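Local coordinates for protein DTDP-4-dehydrorhamnose reductase, rfbD ortholog (PDB 1VL0) that probably reduces dTDP-6-deoxy-L-lyxo-4-hexulose to dTDP-L-rhamnose, the nucleotide sugar made by its pathway, and is seen here with a bound nicotinamide dinucleotide, at residues 168-173 / 227-232; 197-202 / 280-285; 114-119 / 140-145; 93-98 / 149-154. One frame throughout, in Å; residues are numbered along the deposited sequence.

Contact 1. Residues 168-173 / 227-232; sequences NNFVKT and YDFAVE
Phe170 and Phe229 carry most of this contact, in which the first turn of helix 170-180 meets helix 226-237. Ahead of them, Asn169 sits at the N-cap and sets the start of the first helix: its OD1 accepts from Lys172 N at 3.1 Å, with a weak bond from Val171 N beside it. ND2 of the same amide is hydrogen-bonded to Gln23 OE1 and Tyr286 OH. Phe170 then reaches across with CG anti to the backbone N (chi1 -178°), and its side chain runs alongside that of Phe229 in the reverse sense. Phe170 CD2 lies over one face of the Phe229 ring, offset toward its rim, 3.4 Å from Phe229 CD2. The planes are inclined at 37° and the centroids are 4.9 Å apart, an oblique pair. At its own edge, near the ring plane, Phe170 meets the backbone N of Ala230, and its CZ reaches Ala230 CB at 4.2 Å. This is helix-on-helix packing beside the C-terminal end of strand 155-164, with Val186 of strand 183-187 touching both Phe170 and Ala230. One residue on, Val171 crosses Phe229 at about a right angle, and its CG2 branch comes to 3.7 Å from Phe229 CZ. Tyr164 of strand 155-164 touches both side chains, and Tyr286 and Ile287 of helix 279-290 also cover Val171.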
# COMPACT_ATOMS: atom_id res chain seq x y z
N ASN A 168 12.16 -23.20 -22.63
CA ASN A 168 13.24 -22.44 -23.24
C ASN A 168 13.95 -21.61 -22.19
O ASN A 168 13.31 -21.13 -21.30
CB ASN A 168 12.68 -21.51 -24.32
CG ASN A 168 12.33 -22.26 -25.60
OD1 ASN A 168 12.94 -23.31 -25.92
ND2 ASN A 168 11.37 -21.72 -26.36
N ASN A 169 15.26 -21.45 -22.32
CA ASN A 169 16.04 -20.72 -21.36
C ASN A 169 17.49 -20.58 -21.83
O ASN A 169 17.88 -21.08 -22.88
CB ASN A 169 15.97 -21.40 -19.98
CG ASN A 169 16.59 -22.76 -19.98
OD1 ASN A 169 17.77 -22.90 -20.23
ND2 ASN A 169 15.79 -23.79 -19.67
N PHE A 170 18.29 -19.87 -21.04
CA PHE A 170 19.65 -19.52 -21.42
C PHE A 170 20.54 -20.73 -21.52
O PHE A 170 21.48 -20.76 -22.32
CB PHE A 170 20.22 -18.57 -20.38
CG PHE A 170 21.61 -18.10 -20.67
CD1 PHE A 170 21.83 -17.14 -21.61
CD2 PHE A 170 22.68 -18.59 -19.96
CE1 PHE A 170 23.12 -16.66 -21.83
CE2 PHE A 170 23.95 -18.14 -20.18
CZ PHE A 170 24.18 -17.19 -21.12
N VAL A 171 20.26 -21.73 -20.69
CA VAL A 171 21.04 -22.96 -20.69
C VAL A 171 20.90 -23.66 -22.04
O VAL A 171 21.91 -23.96 -22.71
CB VAL A 171 20.69 -23.90 -19.51
CG1 VAL A 171 21.54 -25.14 -19.54
CG2 VAL A 171 20.88 -23.19 -18.19
N LYS A 172 19.65 -23.93 -22.44
CA LYS A 172 19.36 -24.55 -23.72
C LYS A 172 19.88 -23.74 -24.91
O LYS A 172 20.46 -24.28 -25.87
CB LYS A 172 17.85 -24.83 -23.85
CG LYS A 172 17.36 -25.91 -22.90
CD LYS A 172 15.88 -26.30 -23.22
CE LYS A 172 15.34 -27.35 -22.28
NZ LYS A 172 13.93 -27.75 -22.71
N THR A 173 19.70 -22.43 -24.84
CA THR A 173 20.22 -21.52 -25.85
C THR A 173 21.74 -21.62 -26.04
O THR A 173 22.22 -21.78 -27.15
CB THR A 173 19.82 -20.11 -25.47
OG1 THR A 173 18.39 -20.03 -25.54
CG2 THR A 173 20.33 -19.08 -26.47
N TYR A 227 28.28 -14.27 -18.73
CA TYR A 227 29.52 -14.86 -19.22
C TYR A 227 29.95 -16.05 -18.32
O TYR A 227 30.17 -17.16 -18.78
CB TYR A 227 30.61 -13.78 -19.35
CG TYR A 227 32.01 -14.35 -19.51
CD1 TYR A 227 32.46 -14.84 -20.74
CD2 TYR A 227 32.85 -14.46 -18.40
CE1 TYR A 227 33.72 -15.39 -20.86
CE2 TYR A 227 34.10 -15.00 -18.50
CZ TYR A 227 34.54 -15.48 -19.74
OH TYR A 227 35.79 -16.01 -19.84
N ASP A 228 30.01 -15.83 -17.01
CA ASP A 228 30.38 -16.88 -16.09
C ASP A 228 29.39 -18.07 -16.18
O ASP A 228 29.77 -19.23 -16.05
CB ASP A 228 30.34 -16.38 -14.67
CG ASP A 228 31.35 -15.28 -14.36
OD1 ASP A 228 32.47 -15.34 -14.90
OD2 ASP A 228 31.06 -14.35 -13.57
N PHE A 229 28.13 -17.75 -16.36
CA PHE A 229 27.05 -18.76 -16.47
C PHE A 229 27.35 -19.64 -17.70
O PHE A 229 27.39 -20.87 -17.59
CB PHE A 229 25.74 -18.00 -16.56
CG PHE A 229 24.49 -18.82 -16.48
CD1 PHE A 229 24.48 -20.20 -16.24
CD2 PHE A 229 23.27 -18.18 -16.61
CE1 PHE A 229 23.27 -20.91 -16.16
CE2 PHE A 229 22.07 -18.91 -16.52
CZ PHE A 229 22.09 -20.27 -16.32
N ALA A 230 27.64 -18.99 -18.84
CA ALA A 230 27.97 -19.69 -20.09
C ALA A 230 29.21 -20.58 -19.94
O ALA A 230 29.22 -21.74 -20.33
CB ALA A 230 28.15 -18.69 -21.21
N VAL A 231 30.26 -20.03 -19.34
CA VAL A 231 31.50 -20.75 -19.14
C VAL A 231 31.26 -22.02 -18.31
O VAL A 231 31.82 -23.09 -18.60
CB VAL A 231 32.57 -19.82 -18.48
CG1 VAL A 231 33.81 -20.61 -18.03
CG2 VAL A 231 33.00 -18.79 -19.48
N GLU A 232 30.43 -21.92 -17.29
CA GLU A 232 30.14 -23.10 -16.47
C GLU A 232 29.29 -24.09 -17.24
O GLU A 232 29.53 -25.28 -17.13
CB GLU A 232 29.49 -22.70 -15.16
CG GLU A 232 29.12 -23.85 -14.22
CD GLU A 232 30.31 -24.52 -13.55
OE1 GLU A 232 31.48 -24.14 -13.80
OE2 GLU A 232 30.06 -25.43 -12.75

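Contact 2. Residues 197-202 / 280-285; sequences TVDLAR and KESLKE
Ser282 OG donates a hydrogen bond of 2.8 Å to Asp199 OD1, the one direct bond between helix 197-210 and helix 279-290 in these segments. The hydroxyl meets the oxygen from above the carboxylate plane, 41° out of it. Both groups are brought to the interface by the same first torsion: Asp199 CG (chi1 -65°) and Ser282 OG (chi1 -70°) each lie anti to their own carbonyl carbon, beside the backbone N. A second partner, Arg277 NH2, forms a salt bridge with Asp199 OD1, so a hydroxyl and a guanidinium share this buried oxygen. The same Arg277 NH2 also forms a salt bridge with Glu285 OE1, placing a positive group between two acids whose nearest oxygens, Asp199 OD1 and Glu285 OE1, are 5.3 Å apart. Glu285 reaches over from the next turn of its helix as an extended chain, and its OE1 comes to 3.9 Å from Val198 CG2, with CG1 about as near, so the carboxylate rests on the fork of the valine. Farther out, Arg202 NH2 stands 4.6 Å from Glu285 OE2; the oxygen lies well out of the guanidinium plane, so the charges are merely near each other. Val198 CG1 lies over one face of that guanidinium group, toward its rim. Leu200 and Leu283 both reach strand 155-164, Leu283 also touching Leu236 of helix 226-237. With Arg277 between them, the two carboxylates probably both remain ionised, and between these two segments the join is mostly polar.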
# COMPACT_ATOMS: atom_id res chain seq x y z
N THR A 197 14.32 -23.95 -11.46
CA THR A 197 12.94 -24.06 -10.98
C THR A 197 12.79 -25.03 -9.83
O THR A 197 11.79 -25.01 -9.10
CB THR A 197 11.98 -24.51 -12.11
OG1 THR A 197 12.52 -25.67 -12.79
CG2 THR A 197 11.86 -23.44 -13.16
N VAL A 198 13.73 -25.94 -9.68
CA VAL A 198 13.63 -26.93 -8.61
C VAL A 198 13.69 -26.20 -7.29
O VAL A 198 12.94 -26.51 -6.39
CB VAL A 198 14.80 -27.95 -8.68
CG1 VAL A 198 14.86 -28.83 -7.40
CG2 VAL A 198 14.66 -28.79 -9.95
N ASP A 199 14.65 -25.28 -7.16
CA ASP A 199 14.81 -24.51 -5.91
C ASP A 199 13.67 -23.51 -5.69
O ASP A 199 13.27 -23.28 -4.56
CB ASP A 199 16.13 -23.73 -5.97
CG ASP A 199 17.32 -24.66 -6.00
OD1 ASP A 199 17.62 -25.12 -7.13
OD2 ASP A 199 17.92 -25.02 -4.95
N LEU A 200 13.21 -22.87 -6.78
CA LEU A 200 12.13 -21.92 -6.71
C LEU A 200 10.86 -22.60 -6.26
O LEU A 200 10.16 -22.12 -5.39
CB LEU A 200 11.93 -21.23 -8.07
CG LEU A 200 10.75 -20.21 -8.12
CD1 LEU A 200 10.82 -19.11 -7.05
CD2 LEU A 200 10.72 -19.63 -9.54
N ALA A 201 10.58 -23.76 -6.83
CA ALA A 201 9.38 -24.50 -6.49
C ALA A 201 9.35 -25.01 -5.05
O ALA A 201 8.32 -25.05 -4.41
CB ALA A 201 9.23 -25.65 -7.46
N ARG A 202 10.50 -25.45 -4.55
CA ARG A 202 10.63 -25.85 -3.17
C ARG A 202 10.32 -24.69 -2.26
O ARG A 202 9.69 -24.84 -1.23
CB ARG A 202 12.06 -26.35 -2.87
CG ARG A 202 12.35 -27.74 -3.33
CD ARG A 202 13.80 -28.11 -3.14
NE ARG A 202 14.18 -29.41 -3.74
CZ ARG A 202 15.45 -29.86 -3.84
NH1 ARG A 202 16.48 -29.12 -3.39
NH2 ARG A 202 15.69 -31.03 -4.38
N LYS A 280 25.90 -23.26 -8.88
CA LYS A 280 26.60 -24.30 -9.67
C LYS A 280 26.09 -25.71 -9.39
O LYS A 280 26.07 -26.56 -10.26
CB LYS A 280 28.09 -24.22 -9.40
CG LYS A 280 28.74 -23.04 -10.12
CD LYS A 280 30.20 -23.02 -9.86
CE LYS A 280 30.87 -21.84 -10.58
NZ LYS A 280 32.32 -21.86 -10.25
N GLU A 281 25.66 -25.93 -8.16
CA GLU A 281 25.09 -27.22 -7.77
C GLU A 281 23.73 -27.48 -8.46
O GLU A 281 23.46 -28.57 -8.93
CB GLU A 281 24.94 -27.25 -6.26
CG GLU A 281 24.45 -28.55 -5.67
CD GLU A 281 24.31 -28.52 -4.13
OE1 GLU A 281 24.79 -27.55 -3.49
OE2 GLU A 281 23.68 -29.46 -3.58
N SER A 282 22.85 -26.47 -8.44
CA SER A 282 21.59 -26.53 -9.07
C SER A 282 21.75 -26.75 -10.57
O SER A 282 21.01 -27.52 -11.20
CB SER A 282 20.81 -25.24 -8.81
OG SER A 282 20.43 -25.18 -7.45
N LEU A 283 22.71 -26.04 -11.14
CA LEU A 283 22.95 -26.05 -12.57
C LEU A 283 23.47 -27.44 -13.00
O LEU A 283 22.93 -28.06 -13.96
CB LEU A 283 23.93 -24.93 -12.93
CG LEU A 283 24.26 -24.94 -14.42
CD1 LEU A 283 22.97 -24.83 -15.35
CD2 LEU A 283 25.29 -23.92 -14.75
N LYS A 284 24.42 -27.98 -12.24
CA LYS A 284 24.91 -29.33 -12.52
C LYS A 284 23.78 -30.35 -12.50
O LYS A 284 23.72 -31.24 -13.37
CB LYS A 284 26.02 -29.77 -11.57
CG LYS A 284 26.64 -31.10 -11.99
CD LYS A 284 27.94 -31.46 -11.31
CE LYS A 284 28.60 -32.67 -12.01
NZ LYS A 284 27.67 -33.87 -12.16
N GLU A 285 22.89 -30.26 -11.52
CA GLU A 285 21.76 -31.22 -11.42
C GLU A 285 20.89 -31.12 -12.69
O GLU A 285 20.38 -32.09 -13.23
CB GLU A 285 20.98 -30.93 -10.15
CG GLU A 285 19.70 -31.72 -9.95
CD GLU A 285 18.79 -31.15 -8.85
OE1 GLU A 285 18.24 -30.02 -9.02
OE2 GLU A 285 18.57 -31.84 -7.82

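Contact 3. Residues 114-119 / 140-145; sequences DYVFDG and TKLEGE. With NAI (1,4-dihydronicotinamide adenine dinucleotide), chain D.
Lys141 NZ, on helix 136-151, is gripped by three oxygens: it donates to O2D of the bound dinucleotide at 3.0 Å, to O3D of the same ribose at 3.2 Å, and to the backbone carbonyl of Ile111. The lysine leaves its helix toward the loop 114-119 but then bends at chi2 and chi3 (-71° and -67°), which carries the ammonium away from the loop to the nicotinamide ribose. Farther along the cofactor, Asp114 OD1 comes to 4.0 Å from C5N of the nicotinamide ring. Tyr137, one turn before Lys141, is also hydrogen-bonded to the cofactor; together they form the YxxxK pair of the extended short-chain dehydrogenase/reductase family, in which the lysine binds the ribose and the tyrosine is the usual catalytic acid. Val116 makes the packing between the 3-10 turn and the helix. Its CG1 branch lies 4.0 Å from Leu142 CB, the two side chains crossing at about a right angle. From the opposite direction comes Glu145, whose OE2 is 3.7 Å from the same Val116 CG1. That carboxylate is buried and held at both oxygens, OE2 by the hydroxyl of Ser112 and OE1 by a salt bridge to Arg159 on strand 155-164. The other valine branch, CG2, lies over one face of the Phe117 ring, toward its rim.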
# COMPACT_ATOMS: atom_id res chain seq x y z
N ASP A 114 13.23 -9.73 -10.55
CA ASP A 114 14.31 -8.76 -10.30
C ASP A 114 14.26 -7.51 -11.17
O ASP A 114 14.85 -6.52 -10.84
CB ASP A 114 15.69 -9.46 -10.50
CG ASP A 114 15.93 -9.92 -11.96
OD1 ASP A 114 15.07 -10.61 -12.55
OD2 ASP A 114 16.97 -9.64 -12.61
N TYR A 115 13.51 -7.54 -12.26
CA TYR A 115 13.34 -6.33 -13.10
C TYR A 115 12.49 -5.23 -12.44
O TYR A 115 12.29 -4.18 -13.02
CB TYR A 115 12.71 -6.69 -14.46
CG TYR A 115 13.71 -7.16 -15.52
CD1 TYR A 115 14.36 -8.37 -15.38
CD2 TYR A 115 13.98 -6.39 -16.64
CE1 TYR A 115 15.25 -8.79 -16.33
CE2 TYR A 115 14.86 -6.81 -17.58
CZ TYR A 115 15.50 -8.03 -17.42
OH TYR A 115 16.41 -8.47 -18.36
N VAL A 116 11.97 -5.47 -11.24
CA VAL A 116 11.34 -4.37 -10.48
C VAL A 116 12.36 -3.37 -9.97
O VAL A 116 11.99 -2.29 -9.56
CB VAL A 116 10.44 -4.85 -9.33
CG1 VAL A 116 9.32 -5.80 -9.87
CG2 VAL A 116 11.21 -5.54 -8.23
N PHE A 117 13.63 -3.75 -9.97
CA PHE A 117 14.73 -2.88 -9.53
C PHE A 117 15.41 -2.24 -10.73
O PHE A 117 15.20 -2.69 -11.85
CB PHE A 117 15.69 -3.69 -8.70
CG PHE A 117 15.06 -4.27 -7.46
CD1 PHE A 117 14.68 -3.44 -6.41
CD2 PHE A 117 14.84 -5.63 -7.33
CE1 PHE A 117 14.14 -3.97 -5.25
CE2 PHE A 117 14.27 -6.16 -6.19
CZ PHE A 117 13.88 -5.33 -5.16
N ASP A 118 16.15 -1.16 -10.52
CA ASP A 118 16.74 -0.41 -11.64
C ASP A 118 18.12 -0.90 -12.11
O ASP A 118 18.61 -0.48 -13.12
CB ASP A 118 16.80 1.11 -11.36
CG ASP A 118 17.62 1.48 -10.13
OD1 ASP A 118 18.44 0.67 -9.64
OD2 ASP A 118 17.47 2.58 -9.57
N GLY A 119 18.74 -1.82 -11.36
CA GLY A 119 20.03 -2.36 -11.75
C GLY A 119 21.23 -1.53 -11.35
O GLY A 119 22.34 -1.84 -11.70
N THR A 140 5.17 -3.48 -15.50
CA THR A 140 3.91 -4.29 -15.50
C THR A 140 3.90 -5.40 -14.46
O THR A 140 2.87 -5.66 -13.87
CB THR A 140 3.64 -4.89 -16.90
OG1 THR A 140 4.71 -5.79 -17.30
CG2 THR A 140 3.54 -3.78 -17.96
N LYS A 141 5.03 -6.06 -14.25
CA LYS A 141 5.13 -7.06 -13.19
C LYS A 141 5.00 -6.37 -11.83
O LYS A 141 4.37 -6.88 -10.95
CB LYS A 141 6.47 -7.81 -13.23
CG LYS A 141 6.68 -8.69 -14.44
CD LYS A 141 5.77 -9.95 -14.37
CE LYS A 141 6.15 -10.90 -13.23
NZ LYS A 141 5.25 -12.09 -13.23
N LEU A 142 5.59 -5.20 -11.66
CA LEU A 142 5.44 -4.46 -10.39
C LEU A 142 3.98 -4.10 -10.07
O LEU A 142 3.53 -4.24 -8.95
CB LEU A 142 6.27 -3.19 -10.38
CG LEU A 142 6.14 -2.36 -9.09
CD1 LEU A 142 6.72 -3.03 -7.90
CD2 LEU A 142 6.84 -1.02 -9.29
N GLU A 143 3.27 -3.62 -11.06
CA GLU A 143 1.89 -3.28 -10.87
C GLU A 143 1.08 -4.52 -10.52
O GLU A 143 0.15 -4.45 -9.72
CB GLU A 143 1.32 -2.55 -12.10
CG GLU A 143 1.96 -1.17 -12.30
CD GLU A 143 1.71 -0.20 -11.15
OE1 GLU A 143 0.70 -0.38 -10.36
OE2 GLU A 143 2.50 0.78 -11.06
N GLY A 144 1.47 -5.65 -11.09
CA GLY A 144 0.88 -6.96 -10.71
C GLY A 144 1.07 -7.19 -9.22
O GLY A 144 0.16 -7.52 -8.55
N GLU A 145 2.29 -6.97 -8.71
CA GLU A 145 2.55 -7.11 -7.26
C GLU A 145 1.65 -6.22 -6.43
O GLU A 145 1.08 -6.66 -5.43
CB GLU A 145 3.99 -6.73 -6.90
CG GLU A 145 5.08 -7.57 -7.52
CD GLU A 145 6.46 -7.31 -6.89
OE1 GLU A 145 6.50 -6.53 -5.91
OE2 GLU A 145 7.46 -7.88 -7.38
PA NAI D . 7.16 -19.57 -18.96
O1A NAI D . 7.29 -18.51 -20.03
O2A NAI D . 8.06 -20.76 -19.18
O5B NAI D . 5.60 -19.91 -18.84
C5B NAI D . 4.70 -18.83 -18.67
C4B NAI D . 3.28 -19.25 -19.01
O4B NAI D . 2.47 -18.09 -19.19
C3B NAI D . 3.11 -20.03 -20.31
O3B NAI D . 2.70 -21.36 -20.04
C2B NAI D . 2.03 -19.22 -21.04
O2B NAI D . 1.21 -19.97 -21.94
C1B NAI D . 1.32 -18.60 -19.84
N9A NAI D . 0.27 -17.59 -20.09
C8A NAI D . 0.39 -16.52 -20.93
N7A NAI D . -0.78 -15.84 -20.92
C5A NAI D . -1.66 -16.46 -20.10
C6A NAI D . -2.98 -16.16 -19.75
N6A NAI D . -3.61 -15.11 -20.27
N1A NAI D . -3.65 -16.98 -18.87
C2A NAI D . -3.00 -18.09 -18.32
N3A NAI D . -1.71 -18.40 -18.68
C4A NAI D . -1.02 -17.58 -19.56
O3 NAI D . 7.41 -18.87 -17.54
PN NAI D . 8.56 -19.21 -16.46
O1N NAI D . 8.14 -20.31 -15.58
O2N NAI D . 9.87 -19.12 -17.14
O5D NAI D . 8.34 -17.94 -15.48
C5D NAI D . 7.59 -18.13 -14.29
C4D NAI D . 7.53 -16.82 -13.54
O4D NAI D . 8.85 -16.33 -13.22
C3D NAI D . 6.81 -15.73 -14.32
O3D NAI D . 5.88 -15.20 -13.43
C2D NAI D . 7.90 -14.72 -14.70
O2D NAI D . 7.52 -13.35 -14.79
C1D NAI D . 8.89 -14.94 -13.55
N1N NAI D . 10.27 -14.62 -13.90
C2N NAI D . 10.95 -15.45 -14.75
C3N NAI D . 12.28 -15.14 -15.05
C7N NAI D . 12.96 -15.79 -16.22
O7N NAI D . 14.36 -15.68 -16.29
N7N NAI D . 12.25 -16.43 -17.15
C4N NAI D . 12.88 -14.02 -14.47
C5N NAI D . 12.18 -13.18 -13.61
C6N NAI D . 10.85 -13.52 -13.34

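Contact 4. Residues 93-98 / 149-154; sequences GPKNLA and KALNPK
Helix 83-104 and the C-terminal end of helix 136-151 come within 5.6 Å between the CA atoms of Ala98 and Asn152. The first helix is kinked at Pro94, whose N makes no bond to the turn before. The second ends here: Leu151 is its last residue, and Asn152 is the first to leave helical angles. There the asparagine begins an Asx turn, its OD1 accepting from Lys154 N at 3.1 Å. The other end of the same amide crosses the interface, Asn152 ND2 donating to Ala98 O at 3.1 Å. The donor lies in the plane of that carbonyl, on a lone pair, but the bond is bent (137° at the hydrogen), and the acceptor sits 28° out of the asparagine's amide plane. ND2 is shared between Ala98 O and Ala106 O, its stronger partner, so with OD1 on Lys154 N both ends of the amide are engaged. With CG anti to the backbone N (chi1 -164°), Asn152 also lays its CB against Ala98 O. Alongside, Leu151 CB meets Ala98 CB at 4.2 Å, while its CD1 touches both Lys95 CG and Lys95 O at 3.6 Å. Lys95 bends beyond that point, and its NZ bonds to Tyr213 O and Asn212 OD1 of the second subunit; Pro153 packs against Pro153 of that subunit and Tyr102 of the third. Val55 and Phe59 of helix 52-62 touch Leu97. Helices 83-104 and 136-151 pack side by side against strand 107-113 of the Rossmann-type sheet, where Ile108 touches Leu97, Ala98 and Asn152.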
# COMPACT_ATOMS: atom_id res chain seq x y z
N GLY A 93 -3.95 -9.78 -14.91
CA GLY A 93 -4.08 -11.19 -14.55
C GLY A 93 -3.96 -11.44 -13.06
O GLY A 93 -4.85 -12.00 -12.45
N PRO A 94 -2.85 -11.02 -12.46
CA PRO A 94 -2.69 -11.08 -11.00
C PRO A 94 -3.82 -10.40 -10.18
O PRO A 94 -4.35 -11.01 -9.18
CB PRO A 94 -1.34 -10.42 -10.78
CG PRO A 94 -0.61 -10.69 -12.06
CD PRO A 94 -1.63 -10.62 -13.14
N LYS A 95 -4.25 -9.23 -10.65
CA LYS A 95 -5.38 -8.52 -10.06
C LYS A 95 -6.60 -9.40 -10.05
O LYS A 95 -7.25 -9.52 -9.02
CB LYS A 95 -5.74 -7.25 -10.89
CG LYS A 95 -7.09 -6.59 -10.53
CD LYS A 95 -7.59 -5.56 -11.56
CE LYS A 95 -8.89 -5.95 -12.26
NZ LYS A 95 -10.11 -6.14 -11.46
N ASN A 96 -6.91 -9.98 -11.20
CA ASN A 96 -8.10 -10.81 -11.34
C ASN A 96 -8.03 -12.02 -10.42
O ASN A 96 -9.05 -12.42 -9.80
CB ASN A 96 -8.32 -11.26 -12.80
CG ASN A 96 -8.73 -10.12 -13.74
OD1 ASN A 96 -9.24 -9.11 -13.31
ND2 ASN A 96 -8.55 -10.31 -15.05
N LEU A 97 -6.85 -12.63 -10.36
CA LEU A 97 -6.66 -13.85 -9.56
C LEU A 97 -6.68 -13.58 -8.07
O LEU A 97 -7.23 -14.36 -7.28
CB LEU A 97 -5.34 -14.51 -9.96
CG LEU A 97 -5.23 -15.03 -11.41
CD1 LEU A 97 -3.80 -15.45 -11.68
CD2 LEU A 97 -6.16 -16.23 -11.66
N ALA A 98 -6.07 -12.47 -7.68
CA ALA A 98 -6.02 -12.08 -6.28
C ALA A 98 -7.40 -11.80 -5.69
O ALA A 98 -7.74 -12.31 -4.58
CB ALA A 98 -5.09 -10.88 -6.09
N LYS A 149 -1.26 -7.54 -3.48
CA LYS A 149 -1.24 -7.16 -2.11
C LYS A 149 -2.47 -6.33 -1.73
O LYS A 149 -2.96 -6.41 -0.60
CB LYS A 149 0.00 -6.35 -1.82
CG LYS A 149 1.28 -7.09 -2.03
CD LYS A 149 2.45 -6.36 -1.37
CE LYS A 149 2.96 -5.28 -2.26
NZ LYS A 149 4.14 -4.64 -1.63
N ALA A 150 -2.97 -5.52 -2.66
CA ALA A 150 -4.10 -4.64 -2.33
C ALA A 150 -5.38 -5.42 -2.23
O ALA A 150 -6.24 -5.08 -1.46
CB ALA A 150 -4.27 -3.58 -3.40
N LEU A 151 -5.49 -6.46 -3.04
CA LEU A 151 -6.75 -7.19 -3.17
C LEU A 151 -6.90 -8.48 -2.36
O LEU A 151 -7.97 -9.07 -2.35
CB LEU A 151 -6.98 -7.48 -4.63
CG LEU A 151 -7.21 -6.24 -5.50
CD1 LEU A 151 -7.06 -6.60 -6.94
CD2 LEU A 151 -8.59 -5.60 -5.21
N ASN A 152 -5.83 -8.96 -1.73
CA ASN A 152 -5.83 -10.20 -0.97
C ASN A 152 -4.76 -10.18 0.15
O ASN A 152 -3.58 -10.26 -0.16
CB ASN A 152 -5.64 -11.42 -1.93
CG ASN A 152 -6.01 -12.76 -1.29
OD1 ASN A 152 -5.94 -12.90 -0.06
ND2 ASN A 152 -6.41 -13.74 -2.11
N PRO A 153 -5.17 -10.10 1.42
CA PRO A 153 -4.23 -10.17 2.56
C PRO A 153 -3.44 -11.47 2.76
O PRO A 153 -2.44 -11.44 3.50
CB PRO A 153 -5.12 -9.93 3.79
CG PRO A 153 -6.31 -9.25 3.26
CD PRO A 153 -6.55 -9.90 1.91
N LYS A 154 -3.93 -12.60 2.22
CA LYS A 154 -3.23 -13.87 2.18
C LYS A 154 -2.43 -13.99 0.89
O LYS A 154 -2.76 -14.73 -0.00
CB LYS A 154 -4.19 -15.07 2.39
CG LYS A 154 -4.75 -15.12 3.80
CD LYS A 154 -5.64 -16.39 4.10
CE LYS A 154 -5.77 -16.61 5.62
NZ LYS A 154 -4.48 -16.93 6.30

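In the fold
From the N terminus, contact 4 opens first, on helix 83-104, and closes at 149-154 after a loop of 50 residues; it joins two neighbouring helices of the dinucleotide-binding half. Contact 3 is nested inside that loop, joining the turn after strand 107-113 to helix 136-151, which both contacts share; the two touch where Gly144 meets Pro94. Contacts 1 and 2 come later in the chain and cross, their segments alternating as 168-173, 197-202, 227-232 and 280-285. They touch where Leu283 and Lys280 meet helix 226-237 and Val171. Contacts 1 and 2 both lie across the chain's centre from contact 4; contact 2 ties the C-terminal helix 279-290 back to helix 197-210.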